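Local structure of pyridoxal kinase (Entamoeba histolytica, 4S1H) at residues C165-V178 with D186-N198. The protein probably catalyses the ATP-dependent phosphorylation of pyridoxal to pyridoxal 5'-phosphate, a magnesium-requiring reaction of the pyridoxine kinase family. Sequence-based numbering, arbitrary orientation.
Sequences CHILHEQGIPVILV and DIILLCSFKDTLN. With ADP (adenosine-5'-diphosphate), chain C.
Strands 175-178 and 186-193 run antiparallel, their axes approaching to 4.7 Å, as the two arms of a beta hairpin, with Ile-176/Ser-192 and Val-178/Leu-190 as hydrogen-bonded pairs and Val-175/Phe-193 and Leu-177/Cys-191 as non-hydrogen-bonded ones. Helix 165-170 packs over the face bearing Ile-176, Val-178, Leu-190 and Ser-192. Its main foothold is His-169, whose NE2 lies 2.7 Å from Ser-192 OG at the ring edge in a nearly straight hydrogen bond (163°), either atom being a possible donor. With OG anti to the backbone N (chi1 176°), the serine hydroxyl extends to the imidazole and also lies against Cys-165 CB. The other ring nitrogen, ND1, donates to Ile-173 O at 2.7 Å, with that oxygen in the ring plane. One face of the imidazole rests on the backbone at Phe-193 C and Lys-194 N; Ile-176 CD1 lies 3.4 Å above the opposite face, displaced toward the rim. The Lys-194 chain runs antiparallel to the histidine side chain, extended until a bend at chi4 (70°) brings NZ to 2.9 Å from His-169 O. Gly-172 N, in the Schellman motif ending the helix, reaches the same oxygen from the other side of the carbonyl plane. On the reverse face of the sheet, Leu-177 CD1 sits 3.6 Å from Leu-189 CD2, and Val-175 CG2 lies 3.7 Å from Phe-193 CD2; Leu-234, Val-238 and Ile-242 of helix 234-250 cover this layer. The hairpin opens the four-stranded antiparallel sheet beside the nucleotide in this ribokinase-clan kinase, and Ile-187 CD1 touches adenine C5 of ADP, 3.6 Å away. Bonds at both ring nitrogens fix the buried imidazole's rotation and tie helix, following turn and second strand together, while the Lys-194 ammonium would probably offset the partial negative charge of the helix C-terminus.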
# COMPACT_ATOMS: atom_id res chain seq x y z
N CYS A 165 -17.98 6.06 27.61
CA CYS A 165 -16.62 6.67 27.58
C CYS A 165 -16.06 6.75 29.00
O CYS A 165 -14.87 6.53 29.21
CB CYS A 165 -16.63 8.07 26.97
SG CYS A 165 -16.79 8.06 25.17
N HIS A 166 -16.91 7.06 29.96
CA HIS A 166 -16.45 7.10 31.35
C HIS A 166 -15.70 5.81 31.74
O HIS A 166 -14.59 5.86 32.32
CB HIS A 166 -17.63 7.37 32.27
CG HIS A 166 -17.28 7.34 33.72
ND1 HIS A 166 -16.58 8.37 34.32
CD2 HIS A 166 -17.43 6.38 34.66
CE1 HIS A 166 -16.38 8.07 35.60
NE2 HIS A 166 -16.89 6.87 35.83
N ILE A 167 -16.30 4.67 31.40
CA ILE A 167 -15.77 3.38 31.80
C ILE A 167 -14.33 3.25 31.27
O ILE A 167 -13.41 2.86 31.99
CB ILE A 167 -16.62 2.22 31.21
CG1 ILE A 167 -18.05 2.20 31.80
CG2 ILE A 167 -15.94 0.88 31.41
CD1 ILE A 167 -18.14 1.92 33.28
N LEU A 168 -14.14 3.67 30.03
CA LEU A 168 -12.82 3.57 29.42
C LEU A 168 -11.83 4.60 29.93
O LEU A 168 -10.65 4.27 30.09
CB LEU A 168 -12.94 3.64 27.90
CG LEU A 168 -13.79 2.54 27.30
CD1 LEU A 168 -13.68 2.67 25.78
CD2 LEU A 168 -13.40 1.13 27.74
N HIS A 169 -12.27 5.83 30.13
CA HIS A 169 -11.45 6.84 30.77
C HIS A 169 -10.99 6.41 32.18
O HIS A 169 -9.85 6.67 32.55
CB HIS A 169 -12.15 8.17 30.91
CG HIS A 169 -12.44 8.87 29.62
ND1 HIS A 169 -11.51 9.02 28.61
CD2 HIS A 169 -13.55 9.52 29.20
CE1 HIS A 169 -12.05 9.71 27.62
NE2 HIS A 169 -13.29 10.04 27.97
N GLU A 170 -11.86 5.75 32.94
CA GLU A 170 -11.48 5.23 34.28
C GLU A 170 -10.36 4.17 34.19
O GLU A 170 -9.61 4.02 35.13
CB GLU A 170 -12.68 4.67 35.00
CG GLU A 170 -13.63 5.75 35.46
CD GLU A 170 -13.14 6.49 36.70
OE1 GLU A 170 -13.40 6.00 37.83
OE2 GLU A 170 -12.52 7.57 36.54
N GLN A 171 -10.28 3.46 33.06
CA GLN A 171 -9.17 2.52 32.77
C GLN A 171 -7.89 3.22 32.34
O GLN A 171 -6.86 2.54 32.07
CB GLN A 171 -9.58 1.55 31.67
CG GLN A 171 -10.72 0.63 32.01
CD GLN A 171 -11.23 -0.13 30.80
OE1 GLN A 171 -10.61 -0.10 29.72
NE2 GLN A 171 -12.38 -0.77 30.95
N GLY A 172 -7.96 4.53 32.17
CA GLY A 172 -6.79 5.32 31.81
C GLY A 172 -6.75 5.89 30.40
O GLY A 172 -5.85 6.67 30.12
N ILE A 173 -7.73 5.60 29.54
CA ILE A 173 -7.66 6.04 28.12
C ILE A 173 -7.91 7.55 28.04
O ILE A 173 -8.97 8.02 28.42
CB ILE A 173 -8.64 5.29 27.22
CG1 ILE A 173 -8.25 3.79 27.22
CG2 ILE A 173 -8.62 5.87 25.80
CD1 ILE A 173 -9.30 2.85 26.69
N PRO A 174 -6.90 8.32 27.57
CA PRO A 174 -7.07 9.78 27.66
C PRO A 174 -8.10 10.40 26.73
O PRO A 174 -8.74 11.37 27.13
CB PRO A 174 -5.67 10.32 27.32
CG PRO A 174 -4.76 9.16 27.44
CD PRO A 174 -5.55 7.95 27.11
N VAL A 175 -8.27 9.87 25.52
CA VAL A 175 -9.13 10.50 24.51
C VAL A 175 -9.90 9.43 23.77
O VAL A 175 -9.33 8.44 23.34
CB VAL A 175 -8.35 11.38 23.53
CG1 VAL A 175 -9.32 12.11 22.60
CG2 VAL A 175 -7.45 12.37 24.25
N ILE A 176 -11.19 9.65 23.58
CA ILE A 176 -12.05 8.73 22.87
C ILE A 176 -12.81 9.55 21.85
O ILE A 176 -13.55 10.46 22.23
CB ILE A 176 -13.02 7.97 23.78
CG1 ILE A 176 -12.27 7.20 24.91
CG2 ILE A 176 -13.89 7.02 22.99
CD1 ILE A 176 -13.17 6.87 26.07
N LEU A 177 -12.62 9.25 20.58
CA LEU A 177 -13.34 9.85 19.50
C LEU A 177 -14.35 8.81 19.03
O LEU A 177 -14.00 7.82 18.41
CB LEU A 177 -12.37 10.22 18.34
CG LEU A 177 -12.97 11.06 17.24
CD1 LEU A 177 -13.32 12.46 17.72
CD2 LEU A 177 -12.03 11.14 16.05
N VAL A 178 -15.62 9.02 19.36
CA VAL A 178 -16.70 8.15 18.93
C VAL A 178 -17.15 8.67 17.57
O VAL A 178 -17.67 9.75 17.45
CB VAL A 178 -17.88 8.12 19.94
CG1 VAL A 178 -18.83 7.01 19.51
CG2 VAL A 178 -17.38 7.90 21.35
N ASP A 186 -28.87 12.38 11.05
CA ASP A 186 -27.52 12.82 11.26
C ASP A 186 -26.71 11.72 11.91
O ASP A 186 -27.24 10.76 12.47
CB ASP A 186 -27.47 14.08 12.14
CG ASP A 186 -28.26 15.23 11.54
OD1 ASP A 186 -27.94 15.63 10.39
OD2 ASP A 186 -29.20 15.71 12.21
N ILE A 187 -25.42 11.91 11.80
CA ILE A 187 -24.41 11.17 12.50
C ILE A 187 -23.80 12.17 13.47
O ILE A 187 -23.32 13.23 13.04
CB ILE A 187 -23.35 10.68 11.46
CG1 ILE A 187 -23.98 9.61 10.54
CG2 ILE A 187 -22.08 10.16 12.14
CD1 ILE A 187 -23.10 9.26 9.35
N ILE A 188 -23.74 11.84 14.76
CA ILE A 188 -22.97 12.64 15.72
C ILE A 188 -21.65 11.99 16.04
O ILE A 188 -21.59 10.79 16.27
CB ILE A 188 -23.71 12.84 17.06
CG1 ILE A 188 -25.14 13.24 16.79
CG2 ILE A 188 -22.97 13.86 17.91
CD1 ILE A 188 -25.32 14.46 15.91
N LEU A 189 -20.59 12.79 15.99
CA LEU A 189 -19.29 12.43 16.46
C LEU A 189 -19.11 13.06 17.83
O LEU A 189 -19.50 14.20 18.02
CB LEU A 189 -18.22 12.91 15.46
CG LEU A 189 -16.76 12.83 15.84
CD1 LEU A 189 -15.91 12.49 14.60
CD2 LEU A 189 -16.29 14.13 16.48
N LEU A 190 -18.57 12.30 18.77
CA LEU A 190 -18.28 12.78 20.12
C LEU A 190 -16.78 12.66 20.39
O LEU A 190 -16.16 11.61 20.08
CB LEU A 190 -19.07 11.97 21.14
CG LEU A 190 -18.64 12.11 22.61
CD1 LEU A 190 -19.00 13.47 23.18
CD2 LEU A 190 -19.27 10.98 23.39
N CYS A 191 -16.15 13.73 20.87
CA CYS A 191 -14.76 13.67 21.33
C CYS A 191 -14.77 13.89 22.83
O CYS A 191 -15.21 14.95 23.29
CB CYS A 191 -13.91 14.73 20.69
SG CYS A 191 -12.15 14.40 20.89
N SER A 192 -14.33 12.88 23.57
CA SER A 192 -14.45 12.85 25.02
C SER A 192 -13.03 12.72 25.60
O SER A 192 -12.27 11.86 25.18
CB SER A 192 -15.26 11.64 25.44
OG SER A 192 -15.33 11.48 26.86
N PHE A 193 -12.75 13.53 26.62
CA PHE A 193 -11.45 13.58 27.28
C PHE A 193 -11.56 13.09 28.72
O PHE A 193 -12.51 13.45 29.47
CB PHE A 193 -10.87 14.98 27.27
CG PHE A 193 -10.61 15.51 25.91
CD1 PHE A 193 -11.61 16.14 25.19
CD2 PHE A 193 -9.34 15.37 25.34
CE1 PHE A 193 -11.38 16.63 23.94
CE2 PHE A 193 -9.11 15.86 24.06
CZ PHE A 193 -10.12 16.48 23.35
N LYS A 194 -10.59 12.28 29.14
CA LYS A 194 -10.44 11.92 30.56
C LYS A 194 -10.21 13.16 31.42
O LYS A 194 -10.79 13.30 32.51
CB LYS A 194 -9.28 10.93 30.74
CG LYS A 194 -8.97 10.51 32.17
CD LYS A 194 -7.85 9.49 32.23
CE LYS A 194 -7.44 9.18 33.65
NZ LYS A 194 -8.48 8.42 34.39
N ASP A 195 -9.37 14.06 30.91
CA ASP A 195 -9.05 15.29 31.63
C ASP A 195 -9.89 16.43 31.06
O ASP A 195 -9.52 17.06 30.06
CB ASP A 195 -7.55 15.57 31.46
CG ASP A 195 -7.12 16.88 32.09
OD1 ASP A 195 -7.99 17.60 32.63
OD2 ASP A 195 -5.92 17.20 32.01
N THR A 196 -11.01 16.70 31.70
CA THR A 196 -11.92 17.76 31.28
C THR A 196 -11.57 19.13 31.87
O THR A 196 -12.13 20.13 31.44
CB THR A 196 -13.35 17.41 31.70
OG1 THR A 196 -13.39 17.22 33.13
CG2 THR A 196 -13.77 16.13 31.01
N LEU A 197 -10.63 19.18 32.82
CA LEU A 197 -10.09 20.46 33.30
C LEU A 197 -9.32 21.17 32.18
O LEU A 197 -9.52 22.36 31.95
CB LEU A 197 -9.18 20.28 34.53
CG LEU A 197 -9.77 19.66 35.84
CD1 LEU A 197 -8.71 18.93 36.66
CD2 LEU A 197 -10.40 20.79 36.65
N ASN A 198 -8.49 20.43 31.44
CA ASN A 198 -7.60 21.02 30.43
C ASN A 198 -8.01 20.80 28.98
O ASN A 198 -7.35 21.28 28.07
CB ASN A 198 -6.18 20.51 30.66
CG ASN A 198 -5.66 20.89 32.04
OD1 ASN A 198 -5.66 22.06 32.42
ND2 ASN A 198 -5.21 19.89 32.79
PB ADP C . -16.65 2.92 10.59
O1B ADP C . -18.06 2.47 10.86
O2B ADP C . -16.13 2.48 9.23
O3B ADP C . -15.75 2.66 11.76
PA ADP C . -17.96 5.50 10.71
O1A ADP C . -17.97 5.96 12.14
O2A ADP C . -19.18 4.85 10.14
O3A ADP C . -16.69 4.52 10.47
O5' ADP C . -17.57 6.71 9.77
C5' ADP C . -16.41 7.51 9.93
C4' ADP C . -16.76 8.89 9.45
O4' ADP C . -17.17 8.82 8.09
C3' ADP C . -17.95 9.47 10.22
O3' ADP C . -17.51 10.20 11.37
C2' ADP C . -18.61 10.32 9.18
O2' ADP C . -17.97 11.59 9.12
C1' ADP C . -18.34 9.60 7.87
N9 ADP C . -19.45 8.74 7.39
C8 ADP C . -19.57 7.40 7.43
N7 ADP C . -20.72 6.99 6.85
C5 ADP C . -21.36 8.09 6.43
C6 ADP C . -22.62 8.38 5.72
N6 ADP C . -23.44 7.37 5.37
N1 ADP C . -22.91 9.68 5.46
C2 ADP C . -22.08 10.69 5.83
N3 ADP C . -20.91 10.49 6.47
C4 ADP C . -20.51 9.23 6.78
O HOH W 1 -7.63 13.53 28.63